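Long-range contacts in beta-lactamase/D-alanine Carboxypeptidase (Yersinia pestis, PDB 3RJU), which probably hydrolyses beta-lactams or trims D-alanine from peptidoglycan peptides, as a serine hydrolase of the class C beta-lactamase and penicillin-binding protein type: residues A[55-60]-A[228-233]; A[65-70]-A[234-239]. One frame throughout, in Å; residues are numbered along the deposited sequence.

In the fold
From the N terminus the chain runs through strand 25-32 and strand 35-42 of the large antiparallel sheet, then reaches strand 58-59 and, a few residues on, helix 64-77, which carries Lys65 of a probable SxxK motif. After a long excursion of loops and helices it returns as strand 230-231 followed directly by helix 233-241. Interaction 1 pairs the two short strands and closes a loop of 167 residues; interaction 2 packs the two helices that follow them and closes one of 163. Because the segments alternate along the chain, the closures cross. The contacts touch where Met67 meets Ile60 and Ile229 and where Met236 meets Ser231, joining the two-stranded ribbon to both helices.

Interaction 1 (A[55-60]-A[228-233]); sequences DSLIRI and GIYSTP
Strands 58-59 and 230-231 form a small antiparallel ribbon, separate from the main sheet, that leads toward helix 64-77 on one strand and straight into helix 233-241 on the other. Ile58 and Ser231 make the hydrogen-bonded pair: Ile58 N reaches Ser231 O at 2.8 Å, and Ser231 N returns a bond to Ile58 O at 2.9 Å. Next to them Arg59 and Tyr230 are a non-hydrogen-bonded pair, and a third bond runs from Ile60 N to Ile229 O.

Arg59 and Tyr230 send their side chains the same way, side by side: matching first torsions, CG anti to the carbonyl carbon in both (chi1 -59° and -60°), start the two chains off in the same sense. Tyr230 CE1 lies over one face of the guanidinium, toward its rim, with the two planes 41° apart, and Arg59 NH1 comes within 3.0 Å of Tyr230 OH. A water over the centre of the phenol ring accepts from Arg59 NH1 and donates to Gly228 O. Outside the pair, Arg59 NH2 bonds the carbonyls of Ser215 and Arg216, and Tyr230 OH bonds Gly218 O. The Leu57 side chain lies slantwise to that of Tyr230, its CD2 3.8 Å from Tyr230 CD1.

Ile60 lies alongside Ile229, with Ile60 CD1 3.8 Å from Ile229 CG2. Ile60 CG2 meets Ser231 CB. Beyond the ribbon Ser56 O receives a CH...O contact from Thr232 CA at 3.3 Å and also touches Pro233 CD at 3.2 Å. Thr232 is the N-cap of the helix, its OG1 bonded to Asp235 N.

Ser56 O is buried without a conventional hydrogen-bond partner and has mainly C-H neighbours, whereas the guanidinium has the carbonyls of Ser215 and Arg216 and the accepting water, whose lone pairs would be expected to stabilise its positive charge.

Interaction 2 (A[65-70]-A[234-239]); sequences KLMTSE and EDMQHW
Trp239 holds CG anti to its backbone N (chi1 -169°), and Glu70 does the same with its chain extended beyond CG; the two side chains run antiparallel alongside each other, and Trp239 NE1 donates to Glu70 OE1 at 2.8 Å. The N-H...O angle is 145°, and the carboxylate oxygen takes the indole N-H on its syn lone pair while sitting a little out of the ring plane. Carboxylate and indole planes are turned well away from each other. The other oxygen, Glu70 OE2, forms salt bridges with Lys74 and Lys252, so the buried carboxylate is held through both oxygens and its negative charge is probably balanced.

This is a contact between helix 64-77 and helix 233-241. The axes of segments 65-70 and 234-239 come no closer than 13.6 Å, with their N-to-C directions 42° apart, too far for backbones to meet; long side chains span the gap. Helix 64-77 is the one that carries Lys65, in a probable SxxK motif with Ser62, as in serine beta-lactamases and penicillin-binding proteins.

Selenomethionine Met67 brings its methyl over the indole: CE stands 3.8 Å from the centroid of the five-membered ring of Trp239, close to the ring normal, a CH-pi contact. Its SE, also over that face at 4.7 Å from the same centroid, adds a Met-aromatic contact. The same methyl, Met67 CE, touches SE of a second selenomethionine, Met236, at 3.6 Å. Leu66 crosses the tryptophan at about a right angle, its CB 3.6 Å from Trp239 CH2. Ile187 of helix 179-191 touches Met67, Glu70 and Trp239 alike.

Interaction 1 (A[55-60]-A[228-233])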
loop_
_atom_site.group_PDB
_atom_site.type_symbol
_atom_site.label_atom_id
_atom_site.label_comp_id
_atom_site.label_asym_id
_atom_site.label_seq_id
_atom_site.Cartn_x
_atom_site.Cartn_y
_atom_site.Cartn_z
ATOM N N ASP A 55 -19.175 2.538 -1.276
ATOM C CA ASP A 55 -18.717 2.335 -2.638
ATOM C C ASP A 55 -18.149 3.604 -3.257
ATOM O O ASP A 55 -18.014 3.676 -4.470
ATOM C CB ASP A 55 -19.831 1.776 -3.519
ATOM C CG ASP A 55 -20.974 2.755 -3.688
ATOM O OD1 ASP A 55 -20.928 3.844 -3.078
ATOM O OD2 ASP A 55 -21.922 2.438 -4.425
ATOM N N SER A 56 -17.786 4.594 -2.438
ATOM C CA SER A 56 -17.036 5.737 -2.970
ATOM C C SER A 56 -15.684 5.256 -3.503
ATOM O O SER A 56 -14.978 4.485 -2.834
ATOM C CB SER A 56 -16.814 6.804 -1.893
ATOM O OG SER A 56 -18.024 7.463 -1.573
ATOM N N LEU A 57 -15.322 5.694 -4.707
ATOM C CA LEU A 57 -14.026 5.310 -5.261
ATOM C C LEU A 57 -12.940 6.148 -4.611
ATOM O O LEU A 57 -13.101 7.358 -4.395
ATOM C CB LEU A 57 -13.975 5.450 -6.793
ATOM C CG LEU A 57 -13.006 4.475 -7.481
ATOM C CD1 LEU A 57 -13.529 3.044 -7.378
ATOM C CD2 LEU A 57 -12.755 4.852 -8.942
ATOM N N ILE A 58 -11.824 5.501 -4.324
ATOM C CA ILE A 58 -10.688 6.165 -3.701
ATOM C C ILE A 58 -9.409 5.738 -4.419
ATOM O O ILE A 58 -9.376 4.672 -5.051
ATOM C CB ILE A 58 -10.574 5.796 -2.208
ATOM C CG1 ILE A 58 -10.329 4.292 -2.019
ATOM C CG2 ILE A 58 -11.840 6.212 -1.457
ATOM C CD1 ILE A 58 -10.236 3.860 -0.546
ATOM N N ARG A 59 -8.371 6.565 -4.331
ATOM C CA ARG A 59 -7.023 6.113 -4.673
ATOM C C ARG A 59 -6.371 5.580 -3.405
ATOM O O ARG A 59 -6.254 6.315 -2.406
ATOM C CB ARG A 59 -6.173 7.259 -5.229
ATOM C CG ARG A 59 -6.763 7.919 -6.481
ATOM C CD ARG A 59 -5.763 8.896 -7.080
ATOM N NE ARG A 59 -6.314 9.725 -8.155
ATOM C CZ ARG A 59 -6.192 9.461 -9.456
ATOM N NH1 ARG A 59 -5.545 8.374 -9.882
ATOM N NH2 ARG A 59 -6.706 10.302 -10.341
ATOM N N ILE A 60 -5.955 4.313 -3.408
ATOM C CA ILE A 60 -5.296 3.803 -2.206
ATOM C C ILE A 60 -3.804 4.134 -2.172
ATOM O O ILE A 60 -3.129 3.888 -1.169
ATOM C CB ILE A 60 -5.540 2.281 -1.971
ATOM C CG1 ILE A 60 -4.795 1.423 -3.007
ATOM C CG2 ILE A 60 -7.047 1.968 -1.980
ATOM C CD1 ILE A 60 -4.921 -0.091 -2.719
ATOM N N GLY A 228 -0.926 2.747 -8.089
ATOM C CA GLY A 228 -2.039 3.136 -8.946
ATOM C C GLY A 228 -3.435 2.641 -8.609
ATOM O O GLY A 228 -4.402 3.050 -9.243
ATOM N N ILE A 229 -3.558 1.735 -7.644
ATOM C CA ILE A 229 -4.826 1.021 -7.480
ATOM C C ILE A 229 -5.946 1.922 -6.950
ATOM O O ILE A 229 -5.763 2.662 -5.990
ATOM C CB ILE A 229 -4.666 -0.278 -6.622
ATOM C CG1 ILE A 229 -3.804 -1.307 -7.364
ATOM C CG2 ILE A 229 -6.044 -0.873 -6.246
ATOM C CD1 ILE A 229 -3.496 -2.542 -6.528
ATOM N N TYR A 230 -7.087 1.887 -7.624
ATOM C CA TYR A 230 -8.317 2.471 -7.099
ATOM C C TYR A 230 -9.073 1.391 -6.345
ATOM O O TYR A 230 -9.046 0.221 -6.727
ATOM C CB TYR A 230 -9.213 2.956 -8.215
ATOM C CG TYR A 230 -8.665 4.011 -9.140
ATOM C CD1 TYR A 230 -8.949 5.369 -8.928
ATOM C CD2 TYR A 230 -7.925 3.666 -10.272
ATOM C CE1 TYR A 230 -8.493 6.339 -9.790
ATOM C CE2 TYR A 230 -7.458 4.653 -11.153
ATOM C CZ TYR A 230 -7.763 5.973 -10.918
ATOM O OH TYR A 230 -7.314 6.948 -11.787
ATOM N N SER A 231 -9.785 1.781 -5.293
ATOM C CA SER A 231 -10.629 0.829 -4.586
ATOM C C SER A 231 -11.824 1.549 -3.956
ATOM O O SER A 231 -12.172 2.679 -4.361
ATOM C CB SER A 231 -9.807 0.054 -3.544
ATOM O OG SER A 231 -10.533 -1.046 -3.016
ATOM N N THR A 232 -12.446 0.918 -2.964
ATOM C CA THR A 232 -13.516 1.562 -2.204
ATOM C C THR A 232 -13.355 1.134 -0.756
ATOM O O THR A 232 -12.671 0.139 -0.472
ATOM C CB THR A 232 -14.902 1.085 -2.664
ATOM O OG1 THR A 232 -14.974 -0.342 -2.487
ATOM C CG2 THR A 232 -15.172 1.451 -4.137
ATOM N N PRO A 233 -13.979 1.861 0.176
ATOM C CA PRO A 233 -13.896 1.391 1.557
ATOM C C PRO A 233 -14.395 -0.054 1.717
ATOM O O PRO A 233 -13.745 -0.841 2.405
ATOM C CB PRO A 233 -14.794 2.381 2.308
ATOM C CG PRO A 233 -14.619 3.683 1.507
ATOM C CD PRO A 233 -14.614 3.189 0.072
HETATM O O HOH W 1 -5.141 5.822 -8.438
#

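Interaction 2 (A[65-70]-A[234-239])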
loop_
_atom_site.group_PDB
_atom_site.type_symbol
_atom_site.label_atom_id
_atom_site.label_comp_id
_atom_site.label_asym_id
_atom_site.label_seq_id
_atom_site.Cartn_x
_atom_site.Cartn_y
_atom_site.Cartn_z
ATOM N N LYS A 65 1.334 -1.248 -2.798
ATOM C CA LYS A 65 2.552 -2.053 -2.620
ATOM C C LYS A 65 2.296 -3.335 -1.835
ATOM O O LYS A 65 2.939 -4.356 -2.093
ATOM C CB LYS A 65 3.624 -1.233 -1.913
ATOM C CG LYS A 65 4.138 -0.063 -2.741
ATOM C CD LYS A 65 5.280 0.653 -2.046
ATOM C CE LYS A 65 5.925 1.725 -2.927
ATOM N NZ LYS A 65 4.979 2.849 -3.244
ATOM N N LEU A 66 1.360 -3.298 -0.887
ATOM C CA LEU A 66 1.014 -4.518 -0.127
ATOM C C LEU A 66 0.410 -5.582 -1.030
ATOM O O LEU A 66 0.609 -6.781 -0.826
ATOM C CB LEU A 66 0.035 -4.200 1.010
ATOM C CG LEU A 66 0.482 -3.102 1.990
ATOM C CD1 LEU A 66 -0.572 -2.967 3.095
ATOM C CD2 LEU A 66 1.860 -3.442 2.555
HETATM N N MSE A 67 -0.338 -5.142 -2.032
HETATM C CA MSE A 67 -0.906 -6.082 -2.998
HETATM C C MSE A 67 0.159 -6.617 -3.967
HETATM O O MSE A 67 0.117 -7.780 -4.353
HETATM C CB MSE A 67 -2.081 -5.435 -3.744
HETATM C CG MSE A 67 -3.224 -5.094 -2.788
HETATM SE SE MSE A 67 -4.784 -4.358 -3.622
HETATM C CE MSE A 67 -5.746 -3.813 -1.993
ATOM N N THR A 68 1.100 -5.776 -4.374
ATOM C CA THR A 68 2.209 -6.258 -5.201
ATOM C C THR A 68 2.980 -7.332 -4.448
ATOM O O THR A 68 3.267 -8.394 -4.994
ATOM C CB THR A 68 3.150 -5.119 -5.574
ATOM O OG1 THR A 68 2.352 -4.007 -6.019
ATOM C CG2 THR A 68 4.110 -5.550 -6.683
ATOM N N SER A 69 3.310 -7.072 -3.187
ATOM C CA SER A 69 3.987 -8.105 -2.388
ATOM C C SER A 69 3.121 -9.341 -2.165
ATOM O O SER A 69 3.630 -10.471 -2.151
ATOM C CB SER A 69 4.504 -7.523 -1.069
ATOM O OG SER A 69 5.706 -6.804 -1.329
ATOM N N GLU A 70 1.811 -9.142 -2.008
ATOM C CA GLU A 70 0.889 -10.273 -1.894
ATOM C C GLU A 70 0.987 -11.183 -3.121
ATOM O O GLU A 70 1.099 -12.406 -3.007
ATOM C CB GLU A 70 -0.568 -9.798 -1.744
ATOM C CG GLU A 70 -1.564 -10.976 -1.813
ATOM C CD GLU A 70 -2.993 -10.635 -1.469
ATOM O OE1 GLU A 70 -3.305 -9.462 -1.398
ATOM O OE2 GLU A 70 -3.823 -11.571 -1.310
ATOM N N GLU A 234 -15.503 -0.420 1.083
ATOM C CA GLU A 234 -16.036 -1.766 1.298
ATOM C C GLU A 234 -15.103 -2.841 0.705
ATOM O O GLU A 234 -14.936 -3.918 1.296
ATOM C CB GLU A 234 -17.486 -1.895 0.772
ATOM C CG GLU A 234 -17.593 -1.911 -0.737
ATOM C CD GLU A 234 -19.015 -1.755 -1.240
ATOM O OE1 GLU A 234 -19.961 -1.770 -0.410
ATOM O OE2 GLU A 234 -19.190 -1.629 -2.473
ATOM N N ASP A 235 -14.491 -2.558 -0.444
ATOM C CA ASP A 235 -13.545 -3.518 -1.029
ATOM C C ASP A 235 -12.351 -3.682 -0.100
ATOM O O ASP A 235 -11.868 -4.811 0.109
ATOM C CB ASP A 235 -13.027 -3.057 -2.399
ATOM C CG ASP A 235 -14.011 -3.315 -3.536
ATOM O OD1 ASP A 235 -15.191 -3.638 -3.295
ATOM O OD2 ASP A 235 -13.592 -3.184 -4.698
HETATM N N MSE A 236 -11.854 -2.566 0.432
HETATM C CA MSE A 236 -10.693 -2.603 1.314
HETATM C C MSE A 236 -10.995 -3.304 2.626
HETATM O O MSE A 236 -10.105 -3.951 3.202
HETATM C CB MSE A 236 -10.126 -1.197 1.553
HETATM C CG MSE A 236 -9.581 -0.546 0.288
HETATM SE SE MSE A 236 -8.201 -1.643 -0.567
HETATM C CE MSE A 236 -7.035 -1.769 0.973
ATOM N N GLN A 237 -12.238 -3.193 3.107
ATOM C CA GLN A 237 -12.637 -3.971 4.277
ATOM C C GLN A 237 -12.414 -5.470 4.012
ATOM O O GLN A 237 -11.845 -6.191 4.837
ATOM C CB GLN A 237 -14.110 -3.740 4.639
ATOM C CG GLN A 237 -14.569 -4.563 5.821
ATOM C CD GLN A 237 -16.090 -4.661 5.913
ATOM O OE1 GLN A 237 -16.803 -3.703 5.597
ATOM N NE2 GLN A 237 -16.592 -5.821 6.343
ATOM N N HIS A 238 -12.888 -5.942 2.861
ATOM C CA HIS A 238 -12.763 -7.354 2.519
ATOM C C HIS A 238 -11.302 -7.787 2.405
ATOM O O HIS A 238 -10.946 -8.875 2.865
ATOM C CB HIS A 238 -13.542 -7.673 1.236
ATOM C CG HIS A 238 -15.016 -7.450 1.364
ATOM N ND1 HIS A 238 -15.761 -8.002 2.385
ATOM C CD2 HIS A 238 -15.883 -6.727 0.615
ATOM C CE1 HIS A 238 -17.024 -7.630 2.260
ATOM N NE2 HIS A 238 -17.124 -6.854 1.194
ATOM N N TRP A 239 -10.459 -6.932 1.827
ATOM C CA TRP A 239 -9.039 -7.239 1.692
ATOM C C TRP A 239 -8.374 -7.327 3.059
ATOM O O TRP A 239 -7.644 -8.282 3.365
ATOM C CB TRP A 239 -8.325 -6.191 0.827
ATOM C CG TRP A 239 -6.945 -6.613 0.461
ATOM C CD1 TRP A 239 -6.603 -7.460 -0.541
ATOM C CD2 TRP A 239 -5.720 -6.229 1.101
ATOM N NE1 TRP A 239 -5.237 -7.641 -0.568
ATOM C CE2 TRP A 239 -4.669 -6.888 0.422
ATOM C CE3 TRP A 239 -5.407 -5.383 2.168
ATOM C CZ2 TRP A 239 -3.325 -6.738 0.784
ATOM C CZ3 TRP A 239 -4.075 -5.238 2.534
ATOM C CH2 TRP A 239 -3.051 -5.909 1.835
#